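Local coordinates for protein aminotransferase (Neisseria meningitidis Z2491, PDB 3JTX) that probably transfers amino groups between amino acids and 2-oxo acids, using a pyridoxal phosphate cofactor held covalently as an internal aldimine, at residues 355-360 and 368-373; 92-97 and 254-259; 182-187 and 218-223; 120-125 and 167-172. One frame throughout, in Å; residues are numbered along the deposited sequence.

Contact 1 of 4, residues 355-360 and 368-373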
loop_
_atom_site.group_PDB
_atom_site.type_symbol
_atom_site.label_atom_id
_atom_site.label_comp_id
_atom_site.label_asym_id
_atom_site.label_seq_id
_atom_site.Cartn_x
_atom_site.Cartn_y
_atom_site.Cartn_z
ATOM N N PRO A 355 29.879 0.651 -3.946
ATOM C CA PRO A 355 30.692 -0.190 -3.085
ATOM C C PRO A 355 29.863 -1.318 -2.462
ATOM O O PRO A 355 28.798 -1.076 -1.869
ATOM C CB PRO A 355 31.197 0.796 -2.020
ATOM C CG PRO A 355 31.273 2.078 -2.750
ATOM C CD PRO A 355 30.054 2.074 -3.611
ATOM N N GLY A 356 30.324 -2.549 -2.633
ATOM C CA GLY A 356 29.555 -3.716 -2.185
ATOM C C GLY A 356 29.282 -3.722 -0.696
ATOM O O GLY A 356 28.264 -4.255 -0.242
ATOM N N ARG A 357 30.180 -3.131 0.082
ATOM C CA ARG A 357 30.001 -3.061 1.538
ATOM C C ARG A 357 28.693 -2.355 1.914
ATOM O O ARG A 357 28.109 -2.619 2.977
ATOM C CB ARG A 357 31.219 -2.397 2.207
ATOM C CG ARG A 357 31.331 -0.897 1.978
ATOM C CD ARG A 357 32.669 -0.362 2.470
ATOM N NE ARG A 357 33.774 -0.956 1.727
ATOM C CZ ARG A 357 35.060 -0.816 2.034
ATOM N NH1 ARG A 357 35.433 -0.091 3.084
ATOM N NH2 ARG A 357 35.985 -1.388 1.276
ATOM N N PHE A 358 28.200 -1.498 1.025
ATOM C CA PHE A 358 26.951 -0.781 1.288
ATOM C C PHE A 358 25.694 -1.636 1.179
ATOM O O PHE A 358 24.609 -1.188 1.591
ATOM C CB PHE A 358 26.830 0.448 0.368
ATOM C CG PHE A 358 27.869 1.538 0.624
ATOM C CD1 PHE A 358 28.618 1.587 1.794
ATOM C CD2 PHE A 358 28.063 2.539 -0.314
ATOM C CE1 PHE A 358 29.555 2.614 2.011
ATOM C CE2 PHE A 358 29.001 3.567 -0.104
ATOM C CZ PHE A 358 29.740 3.600 1.051
ATOM N N LEU A 359 25.818 -2.841 0.611
ATOM C CA LEU A 359 24.689 -3.766 0.443
ATOM C C LEU A 359 24.723 -4.923 1.443
ATOM O O LEU A 359 23.923 -5.870 1.340
ATOM C CB LEU A 359 24.694 -4.351 -0.989
ATOM C CG LEU A 359 24.575 -3.337 -2.129
ATOM C CD1 LEU A 359 24.684 -4.022 -3.498
ATOM C CD2 LEU A 359 23.248 -2.615 -1.992
ATOM N N ALA A 360 25.657 -4.860 2.396
ATOM C CA ALA A 360 25.905 -5.975 3.292
ATOM C C ALA A 360 26.106 -5.528 4.736
ATOM O O ALA A 360 26.447 -4.371 5.011
ATOM C CB ALA A 360 27.119 -6.742 2.819
ATOM N N PRO A 368 30.502 -9.669 3.445
ATOM C CA PRO A 368 30.617 -10.329 2.149
ATOM C C PRO A 368 30.347 -9.394 0.943
ATOM O O PRO A 368 30.366 -9.857 -0.198
ATOM C CB PRO A 368 29.565 -11.436 2.238
ATOM C CG PRO A 368 28.509 -10.854 3.107
ATOM C CD PRO A 368 29.239 -10.025 4.122
ATOM N N GLY A 369 30.056 -8.118 1.214
ATOM C CA GLY A 369 30.039 -7.072 0.198
ATOM C C GLY A 369 31.397 -6.442 -0.066
ATOM O O GLY A 369 31.646 -5.928 -1.152
ATOM N N GLU A 370 32.296 -6.491 0.912
ATOM C CA GLU A 370 33.626 -5.897 0.737
ATOM C C GLU A 370 34.382 -6.583 -0.389
ATOM O O GLU A 370 34.314 -7.805 -0.541
ATOM C CB GLU A 370 34.462 -6.016 2.001
ATOM C CG GLU A 370 34.120 -5.034 3.083
ATOM C CD GLU A 370 35.095 -5.096 4.263
ATOM O OE1 GLU A 370 36.157 -5.741 4.133
ATOM O OE2 GLU A 370 34.782 -4.496 5.315
ATOM N N GLY A 371 35.102 -5.796 -1.186
ATOM C CA GLY A 371 35.907 -6.357 -2.268
ATOM C C GLY A 371 35.170 -6.503 -3.586
ATOM O O GLY A 371 35.740 -7.014 -4.554
ATOM N N TYR A 372 33.918 -6.039 -3.627
ATOM C CA TYR A 372 33.083 -6.051 -4.831
ATOM C C TYR A 372 32.427 -4.705 -5.019
ATOM O O TYR A 372 32.208 -4.007 -4.049
ATOM C CB TYR A 372 31.966 -7.091 -4.699
ATOM C CG TYR A 372 32.481 -8.500 -4.769
ATOM C CD1 TYR A 372 32.572 -9.166 -5.986
ATOM C CD2 TYR A 372 32.899 -9.163 -3.622
ATOM C CE1 TYR A 372 33.069 -10.460 -6.061
ATOM C CE2 TYR A 372 33.393 -10.471 -3.688
ATOM C CZ TYR A 372 33.482 -11.103 -4.911
ATOM O OH TYR A 372 33.981 -12.389 -4.988
ATOM N N VAL A 373 32.128 -4.352 -6.273
ATOM C CA VAL A 373 31.228 -3.248 -6.570
ATOM C C VAL A 373 30.074 -3.759 -7.414
ATOM O O VAL A 373 30.248 -4.637 -8.275
ATOM C CB VAL A 373 31.936 -2.053 -7.290
ATOM C CG1 VAL A 373 32.977 -1.429 -6.389
ATOM C CG2 VAL A 373 32.568 -2.475 -8.659
#
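Pro368 begins the return of a loop to its own start, setting CD 4.1 Å from Ala360 CB; the loop joins two antiparallel strands of the three-stranded sheet near the C-terminal end of this class I/II aminotransferase. Gly369 then meets Gly356 backbone to backbone. Gly356 CA lies 3.2 Å from Gly369 O, and Gly369 CA is 3.4 Å from Gly356 O, a reciprocal pair of CA-H...O contacts that leaves no room for a side chain on either residue. Next, Glu370 lays its CG over one face of the Arg357 guanidinium, toward the rim and 4.1 Å above the plane. Arg357 directs its charge to Asp338, its salt-bridge partner through NH2, while Glu370 OE2 stays 5.0 Å from Arg357 NH1, too far for more than a general attraction. Gly371 takes the positive phi (89°) of the type II turn from Gly369 to Tyr372, a conformation that suits glycine. The turn delivers Tyr372, whose ring stacks with Trp330 and whose O accepts Gly356 N at 2.8 Å through a bent bond, 141° at the hydrogen. Val373 faces Pro355 as a non-hydrogen-bonded pair, where a proline costs this neighbour no bond, and its CG1 lies 4.2 Å from Pro355 CA.

Contact 2 of 4, residues 92-97 and 254-259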
loop_
_atom_site.group_PDB
_atom_site.type_symbol
_atom_site.label_atom_id
_atom_site.label_comp_id
_atom_site.label_asym_id
_atom_site.label_seq_id
_atom_site.Cartn_x
_atom_site.Cartn_y
_atom_site.Cartn_z
ATOM N N ASN A 92 -7.174 -19.558 -5.591
ATOM C CA ASN A 92 -6.726 -19.545 -4.200
ATOM C C ASN A 92 -5.218 -19.498 -3.953
ATOM O O ASN A 92 -4.814 -19.348 -2.810
ATOM C CB ASN A 92 -7.385 -20.674 -3.390
ATOM C CG ASN A 92 -7.018 -22.061 -3.883
ATOM O OD1 ASN A 92 -6.095 -22.238 -4.665
ATOM N ND2 ASN A 92 -7.746 -23.059 -3.402
ATOM N N GLU A 93 -4.401 -19.535 -5.010
ATOM C CA GLU A 93 -2.933 -19.537 -4.860
ATOM C C GLU A 93 -2.224 -18.293 -5.369
ATOM O O GLU A 93 -0.992 -18.257 -5.399
ATOM C CB GLU A 93 -2.334 -20.768 -5.542
ATOM C CG GLU A 93 -2.653 -22.071 -4.828
ATOM C CD GLU A 93 -1.958 -23.277 -5.431
ATOM O OE1 GLU A 93 -2.124 -23.518 -6.646
ATOM O OE2 GLU A 93 -1.252 -23.989 -4.674
ATOM N N ILE A 94 -2.988 -17.276 -5.756
ATOM C CA ILE A 94 -2.442 -16.047 -6.319
ATOM C C ILE A 94 -3.149 -14.810 -5.751
ATOM O O ILE A 94 -4.370 -14.736 -5.755
ATOM C CB ILE A 94 -2.609 -16.031 -7.856
ATOM C CG1 ILE A 94 -1.953 -17.266 -8.470
ATOM C CG2 ILE A 94 -2.046 -14.719 -8.452
ATOM C CD1 ILE A 94 -1.960 -17.326 -9.987
ATOM N N LEU A 95 -2.387 -13.835 -5.259
ATOM C CA LEU A 95 -2.951 -12.495 -4.954
ATOM C C LEU A 95 -2.181 -11.430 -5.715
ATOM O O LEU A 95 -0.947 -11.436 -5.722
ATOM C CB LEU A 95 -2.884 -12.155 -3.455
ATOM C CG LEU A 95 -3.762 -12.953 -2.490
ATOM C CD1 LEU A 95 -3.498 -12.516 -1.005
ATOM C CD2 LEU A 95 -5.268 -12.829 -2.894
ATOM N N PRO A 96 -2.900 -10.490 -6.348
ATOM C CA PRO A 96 -2.156 -9.341 -6.866
ATOM C C PRO A 96 -1.641 -8.427 -5.749
ATOM O O PRO A 96 -2.277 -8.294 -4.682
ATOM C CB PRO A 96 -3.192 -8.615 -7.727
ATOM C CG PRO A 96 -4.513 -9.019 -7.174
ATOM C CD PRO A 96 -4.360 -10.335 -6.482
ATOM N N VAL A 97 -0.512 -7.770 -5.998
ATOM C CA VAL A 97 0.070 -6.857 -5.016
ATOM C C VAL A 97 0.527 -5.562 -5.694
ATOM O O VAL A 97 0.797 -5.544 -6.889
ATOM C CB VAL A 97 1.254 -7.510 -4.279
ATOM C CG1 VAL A 97 0.788 -8.751 -3.482
ATOM C CG2 VAL A 97 2.381 -7.881 -5.260
ATOM N N SER A 254 2.837 -2.825 -9.532
ATOM C CA SER A 254 2.065 -4.034 -9.792
ATOM C C SER A 254 2.909 -5.318 -9.863
ATOM O O SER A 254 3.900 -5.400 -10.600
ATOM C CB SER A 254 1.288 -3.855 -11.091
ATOM O OG SER A 254 0.561 -5.018 -11.441
ATOM N N GLY A 255 2.484 -6.321 -9.092
ATOM C CA GLY A 255 3.030 -7.652 -9.182
ATOM C C GLY A 255 2.023 -8.650 -8.647
ATOM O O GLY A 255 0.808 -8.389 -8.632
ATOM N N PHE A 256 2.522 -9.793 -8.204
ATOM C CA PHE A 256 1.682 -10.766 -7.521
ATOM C C PHE A 256 2.503 -11.615 -6.576
ATOM O O PHE A 256 3.721 -11.655 -6.686
ATOM C CB PHE A 256 0.879 -11.636 -8.505
ATOM C CG PHE A 256 1.703 -12.590 -9.340
ATOM C CD1 PHE A 256 2.056 -13.841 -8.862
ATOM C CD2 PHE A 256 2.090 -12.243 -10.629
ATOM C CE1 PHE A 256 2.784 -14.735 -9.658
ATOM C CE2 PHE A 256 2.807 -13.128 -11.433
ATOM C CZ PHE A 256 3.153 -14.375 -10.948
ATOM N N VAL A 257 1.807 -12.244 -5.632
ATOM C CA VAL A 257 2.366 -13.245 -4.735
ATOM C C VAL A 257 1.614 -14.548 -5.035
ATOM O O VAL A 257 0.423 -14.529 -5.352
ATOM C CB VAL A 257 2.243 -12.828 -3.263
ATOM C CG1 VAL A 257 0.769 -12.624 -2.851
ATOM C CG2 VAL A 257 2.917 -13.850 -2.356
ATOM N N ALA A 258 2.316 -15.672 -5.001
ATOM C CA ALA A 258 1.705 -16.967 -5.326
ATOM C C ALA A 258 2.296 -18.094 -4.493
ATOM O O ALA A 258 3.477 -18.069 -4.148
ATOM C CB ALA A 258 1.870 -17.278 -6.808
ATOM N N GLY A 259 1.477 -19.091 -4.187
ATOM C CA GLY A 259 1.917 -20.217 -3.379
ATOM C C GLY A 259 0.832 -20.665 -2.418
ATOM O O GLY A 259 -0.356 -20.644 -2.763
#
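Antiparallel strand pairing joins 94-97, an outermost strand within the chain, to 255-259 in the seven-stranded mixed sheet of the large domain, the core of fold type I pyridoxal phosphate enzymes. Strand 255-259 runs antiparallel to both its neighbours, and Leu95 and Val257 bind it to the edge strand by a reciprocal pair of bonds, Val257 N to Leu95 O and Leu95 N to Val257 O, each 2.9 Å. Gly255 and Val97 form a second such pair. Pro96 occupies a non-hydrogen-bonded site opposite Phe256, so its lack of an N-H costs nothing here.

One face carries Ile94, Pro96, Phe256 and Ala258 and is covered by helix 69-82. Phe256 CB lies 3.3 Å from Leu95 O, and the ring leads away to meet Trp290 edge-to-face. On the other face, Leu95 and Val257 pack on Leu264 of helix 261-274, and Val97 crosses Val257 at about a right angle, CG1 to CG1 at 3.9 Å. Val97 CG2 packs on the Gly255 backbone, 3.5 Å from Gly255 C. At the far end Gly259 has a positive phi (141°), at which a side chain would be jammed against the preceding carbonyl O. Here Glu93, whose OE1 takes the Asp89 N-H and forms a salt bridge with Arg234, brings its CG to 3.4 Å from Gly259 O.

Contact 3 of 4, residues 182-187 and 218-223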
loop_
_atom_site.group_PDB
_atom_site.type_symbol
_atom_site.label_atom_id
_atom_site.label_comp_id
_atom_site.label_asym_id
_atom_site.label_seq_id
_atom_site.Cartn_x
_atom_site.Cartn_y
_atom_site.Cartn_z
ATOM N N GLY A 182 23.578 -11.659 -9.000
ATOM C CA GLY A 182 23.012 -12.258 -10.202
ATOM C C GLY A 182 22.775 -13.763 -10.093
ATOM O O GLY A 182 22.273 -14.391 -11.026
ATOM N N SER A 183 23.134 -14.344 -8.952
ATOM C CA SER A 183 23.086 -15.782 -8.781
ATOM C C SER A 183 21.655 -16.286 -8.772
ATOM O O SER A 183 20.776 -15.685 -8.132
ATOM C CB SER A 183 23.741 -16.194 -7.461
ATOM O OG SER A 183 23.623 -17.616 -7.284
ATOM N N VAL A 184 21.433 -17.399 -9.462
ATOM C CA VAL A 184 20.135 -18.074 -9.444
ATOM C C VAL A 184 20.278 -19.335 -8.585
ATOM O O VAL A 184 21.088 -20.223 -8.894
ATOM C CB VAL A 184 19.673 -18.407 -10.881
ATOM C CG1 VAL A 184 18.426 -19.297 -10.887
ATOM C CG2 VAL A 184 19.406 -17.096 -11.663
ATOM N N LEU A 185 19.516 -19.411 -7.498
ATOM C CA LEU A 185 19.571 -20.579 -6.627
ATOM C C LEU A 185 19.172 -21.811 -7.455
ATOM O O LEU A 185 18.168 -21.793 -8.177
ATOM C CB LEU A 185 18.644 -20.408 -5.421
ATOM C CG LEU A 185 18.846 -21.414 -4.287
ATOM C CD1 LEU A 185 20.255 -21.290 -3.686
ATOM C CD2 LEU A 185 17.774 -21.275 -3.228
ATOM N N ASP A 186 19.967 -22.868 -7.371
ATOM C CA ASP A 186 19.756 -23.999 -8.251
ATOM C C ASP A 186 19.021 -25.141 -7.541
ATOM O O ASP A 186 18.575 -24.977 -6.415
ATOM C CB ASP A 186 21.080 -24.422 -8.872
ATOM C CG ASP A 186 22.114 -24.864 -7.855
ATOM O OD1 ASP A 186 21.820 -24.974 -6.639
ATOM O OD2 ASP A 186 23.266 -25.079 -8.287
ATOM N N LEU A 187 18.868 -26.286 -8.196
ATOM C CA LEU A 187 18.147 -27.382 -7.553
ATOM C C LEU A 187 18.796 -27.855 -6.244
ATOM O O LEU A 187 18.087 -28.164 -5.289
ATOM C CB LEU A 187 17.947 -28.556 -8.508
ATOM C CG LEU A 187 16.843 -28.379 -9.550
ATOM C CD1 LEU A 187 16.938 -29.523 -10.559
ATOM C CD2 LEU A 187 15.411 -28.299 -8.917
ATOM N N ASN A 218 18.668 -19.257 -21.211
ATOM C CA ASN A 218 18.843 -19.954 -19.936
ATOM C C ASN A 218 17.957 -19.332 -18.861
ATOM O O ASN A 218 18.409 -18.480 -18.084
ATOM C CB ASN A 218 20.312 -19.926 -19.504
ATOM C CG ASN A 218 21.206 -20.743 -20.415
ATOM O OD1 ASN A 218 20.813 -21.794 -20.905
ATOM N ND2 ASN A 218 22.420 -20.264 -20.634
ATOM N N LYS A 219 16.697 -19.773 -18.829
ATOM C CA LYS A 219 15.668 -19.218 -17.954
ATOM C C LYS A 219 15.925 -19.593 -16.495
ATOM O O LYS A 219 16.147 -20.763 -16.201
ATOM C CB LYS A 219 14.281 -19.721 -18.381
ATOM C CG LYS A 219 13.953 -19.488 -19.836
ATOM C CD LYS A 219 12.474 -19.540 -20.149
ATOM C CE LYS A 219 11.835 -20.858 -19.807
ATOM N NZ LYS A 219 10.552 -21.054 -20.561
ATOM N N PRO A 220 15.919 -18.605 -15.577
ATOM C CA PRO A 220 16.134 -18.958 -14.176
ATOM C C PRO A 220 15.041 -19.854 -13.597
ATOM O O PRO A 220 13.844 -19.612 -13.799
ATOM C CB PRO A 220 16.107 -17.604 -13.451
ATOM C CG PRO A 220 16.471 -16.593 -14.499
ATOM C CD PRO A 220 16.057 -17.156 -15.825
ATOM N N LEU A 221 15.483 -20.872 -12.874
ATOM C CA LEU A 221 14.627 -21.691 -12.045
ATOM C C LEU A 221 13.940 -20.813 -10.993
ATOM O O LEU A 221 14.567 -19.912 -10.403
ATOM C CB LEU A 221 15.488 -22.766 -11.364
ATOM C CG LEU A 221 14.880 -23.758 -10.361
ATOM C CD1 LEU A 221 13.828 -24.681 -11.011
ATOM C CD2 LEU A 221 16.013 -24.601 -9.718
ATOM N N GLY A 222 12.650 -21.061 -10.776
ATOM C CA GLY A 222 11.883 -20.375 -9.741
ATOM C C GLY A 222 11.550 -21.328 -8.593
ATOM O O GLY A 222 11.653 -22.554 -8.726
ATOM N N CYS A 223 11.190 -20.746 -7.458
ATOM C CA CYS A 223 10.882 -21.507 -6.238
ATOM C C CYS A 223 9.784 -22.546 -6.472
ATOM O O CYS A 223 9.926 -23.716 -6.121
ATOM C CB CYS A 223 10.465 -20.542 -5.122
ATOM S SG CYS A 223 9.885 -21.327 -3.584
HETATM O O HOH W 1 16.088 -20.058 -8.141
#
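Val184 and Pro220 bring two irregular backbones to 6.3 Å between their CA atoms, the first in the loop of a beta-alpha-beta crossover (strand 169-175, helix 187-200, strand 203-207) and the second in the loop that follows the crossover. Both end at helix starts: Asp186 is the N-cap of helix 187-200, its OD1 capping Gly189 N, and Gly222 holds the same position for helix 223-229.

The side chains meet in two apolar patches. In the first, Val184 crosses Pro220 at about a right angle and its two methyls straddle Pro220 CB: CG1, anti to the backbone N (chi1 171°), and CG2 each lie 3.8 Å from that atom. A branched valine thus presents two methyls to one rigid ring. In the second, Leu221 is the inserted group. Its CG is anti to the backbone N (chi1 177°), and CD2 reaches the first turn of helix 187-200, 3.6 Å from Leu187 N and 3.8 Å from Asp186 C. The same methyl touches Leu187 CD2 at 3.8 Å, where the two leucines also cross at about a right angle. Trp190 of that helix covers Leu221 as well, and Ala226 and Gln229 of helix 223-229 touch it, so a branched aliphatic side chain fills the place between the two helix starts.

Polar linkage across the loops is indirect. Pro220 O is taken by Arg82, whereas a single water donates to one carbonyl of each loop, 2.7 Å from Leu185 O and 2.7 Å from Leu221 O.

Contact 4 of 4, residues 120-125 and 167-172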
loop_
_atom_site.group_PDB
_atom_site.type_symbol
_atom_site.label_atom_id
_atom_site.label_comp_id
_atom_site.label_asym_id
_atom_site.label_seq_id
_atom_site.Cartn_x
_atom_site.Cartn_y
_atom_site.Cartn_z
ATOM N N LYS A 120 12.196 -13.885 21.089
ATOM C CA LYS A 120 12.266 -12.990 19.920
ATOM C C LYS A 120 12.367 -13.782 18.608
ATOM O O LYS A 120 13.310 -14.557 18.419
ATOM C CB LYS A 120 13.436 -12.017 20.043
ATOM C CG LYS A 120 13.280 -10.784 19.169
ATOM C CD LYS A 120 14.206 -9.672 19.636
ATOM C CE LYS A 120 14.074 -8.433 18.783
ATOM N NZ LYS A 120 14.884 -7.306 19.354
ATOM N N PRO A 121 11.395 -13.595 17.703
ATOM C CA PRO A 121 11.416 -14.370 16.467
ATOM C C PRO A 121 12.506 -13.898 15.518
ATOM O O PRO A 121 12.836 -12.710 15.495
ATOM C CB PRO A 121 10.023 -14.129 15.884
ATOM C CG PRO A 121 9.653 -12.766 16.371
ATOM C CD PRO A 121 10.302 -12.604 17.712
ATOM N N ALA A 122 13.047 -14.835 14.740
ATOM C CA ALA A 122 14.120 -14.572 13.808
ATOM C C ALA A 122 13.657 -14.686 12.349
ATOM O O ALA A 122 12.759 -15.476 12.009
ATOM C CB ALA A 122 15.280 -15.532 14.061
ATOM N N ILE A 123 14.278 -13.892 11.496
ATOM C CA ILE A 123 14.173 -14.067 10.040
ATOM C C ILE A 123 15.583 -14.169 9.494
ATOM O O ILE A 123 16.499 -13.490 9.993
ATOM C CB ILE A 123 13.401 -12.901 9.393
ATOM C CG1 ILE A 123 11.910 -13.046 9.737
ATOM C CG2 ILE A 123 13.633 -12.842 7.890
ATOM C CD1 ILE A 123 11.028 -11.966 9.163
ATOM N N VAL A 124 15.779 -15.037 8.496
ATOM C CA VAL A 124 17.096 -15.214 7.880
ATOM C C VAL A 124 17.094 -14.610 6.471
ATOM O O VAL A 124 16.171 -14.855 5.703
ATOM C CB VAL A 124 17.519 -16.693 7.801
ATOM C CG1 VAL A 124 18.862 -16.811 7.055
ATOM C CG2 VAL A 124 17.652 -17.308 9.197
ATOM N N SER A 125 18.129 -13.818 6.161
ATOM C CA SER A 125 18.295 -13.118 4.889
ATOM C C SER A 125 19.628 -13.464 4.252
ATOM O O SER A 125 20.590 -13.738 4.959
ATOM C CB SER A 125 18.247 -11.592 5.110
ATOM O OG SER A 125 18.641 -10.864 3.939
ATOM N N LYS A 167 15.790 -22.636 15.376
ATOM C CA LYS A 167 14.608 -23.015 16.143
ATOM C C LYS A 167 13.615 -21.865 16.346
ATOM O O LYS A 167 12.436 -22.123 16.557
ATOM C CB LYS A 167 15.004 -23.620 17.482
ATOM C CG LYS A 167 15.606 -25.015 17.367
ATOM C CD LYS A 167 16.104 -25.519 18.722
ATOM C CE LYS A 167 16.524 -26.984 18.650
ATOM N NZ LYS A 167 16.919 -27.531 19.977
ATOM N N ARG A 168 14.102 -20.619 16.270
ATOM C CA ARG A 168 13.275 -19.418 16.389
ATOM C C ARG A 168 12.951 -18.765 15.031
ATOM O O ARG A 168 12.376 -17.680 15.009
ATOM C CB ARG A 168 14.001 -18.338 17.220
ATOM C CG ARG A 168 14.427 -18.741 18.594
ATOM C CD ARG A 168 14.934 -17.541 19.415
ATOM N NE ARG A 168 16.323 -17.201 19.110
ATOM C CZ ARG A 168 16.743 -16.061 18.566
ATOM N NH1 ARG A 168 15.896 -15.099 18.230
ATOM N NH2 ARG A 168 18.038 -15.884 18.354
ATOM N N THR A 169 13.362 -19.378 13.920
ATOM C CA THR A 169 13.248 -18.731 12.615
ATOM C C THR A 169 11.866 -18.931 12.010
ATOM O O THR A 169 11.426 -20.062 11.802
ATOM C CB THR A 169 14.339 -19.222 11.643
ATOM O OG1 THR A 169 15.619 -18.808 12.130
ATOM C CG2 THR A 169 14.127 -18.652 10.219
ATOM N N LYS A 170 11.193 -17.825 11.694
ATOM C CA LYS A 170 9.820 -17.868 11.199
ATOM C C LYS A 170 9.738 -17.755 9.688
ATOM O O LYS A 170 8.755 -18.182 9.077
ATOM C CB LYS A 170 8.993 -16.734 11.834
ATOM C CG LYS A 170 9.032 -16.693 13.374
ATOM C CD LYS A 170 8.473 -17.959 14.015
ATOM C CE LYS A 170 8.735 -17.990 15.515
ATOM N NZ LYS A 170 8.432 -19.331 16.118
ATOM N N LEU A 171 10.756 -17.154 9.079
ATOM C CA LEU A 171 10.750 -16.915 7.646
ATOM C C LEU A 171 12.187 -16.823 7.157
ATOM O O LEU A 171 13.071 -16.365 7.880
ATOM C CB LEU A 171 9.989 -15.621 7.321
ATOM C CG LEU A 171 9.774 -15.253 5.854
ATOM C CD1 LEU A 171 8.393 -14.662 5.610
ATOM C CD2 LEU A 171 10.879 -14.293 5.370
ATOM N N VAL A 172 12.416 -17.320 5.947
ATOM C CA VAL A 172 13.695 -17.192 5.279
ATOM C C VAL A 172 13.438 -16.509 3.947
ATOM O O VAL A 172 12.511 -16.889 3.230
ATOM C CB VAL A 172 14.298 -18.594 5.073
ATOM C CG1 VAL A 172 15.418 -18.578 4.088
ATOM C CG2 VAL A 172 14.745 -19.183 6.435
#
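Arg168 carries CG anti to its carbonyl carbon (chi1 -57°), and a bend at chi3 (-81°) turns NE, from where NH1 reaches Lys120 O at 2.6 Å. That oxygen lies only 3° out of the guanidinium plane, at its edge. The bond stands at the N-terminal ends of two adjacent parallel strands, 122-127 and 169-175, of the central sheet of the large domain. The guanidinium also forms salt bridges with Glu164 through NE and Glu143 through NH2, so arginine, with three donor nitrogens, suits a junction of several chain segments.

Between the strands, Ala122 N bonds to Arg168 O and Ala122 O receives Lys170 N at 2.8 Å. The second strand then spends one residue more than the first: Thr169 faces Ala122 but Val172 faces Val124. Leu171 N is buried there with no partner in the model, while Leu171 O still takes Val124 N at 3.1 Å. Apolar atoms fill both sides. Pro121 CB rests on Lys170 CG at 3.7 Å; Ile123 and Leu171 lie side by side, pointing the same way to helix 100-111. On the other face, the small Ala122 packs its CB against Thr169 OG1, which is hydrogen-bonded to Val165 O and stays 3.9 Å from Val124 CG2.

Contacts 2 and 4 lie in the same seven-stranded sheet, about 23 Å apart between centres, and both are buried; contact 2 pairs antiparallel strands at one edge, contact 4 parallel strands nearer the other. Contact 3 is nested, like contact 4, in the loop closed by contact 2, but its irregular loops follow two sheet strands and trade regular backbone bonds for methyl packing and a shared water. Contact 1 belongs to the separate three-stranded sheet, its centre about 32 Å from that of contact 2, on the other side of the chain's centre. Contacts 1 and 3 are only partly buried; glycine backbones set the first, aliphatic methyls the other.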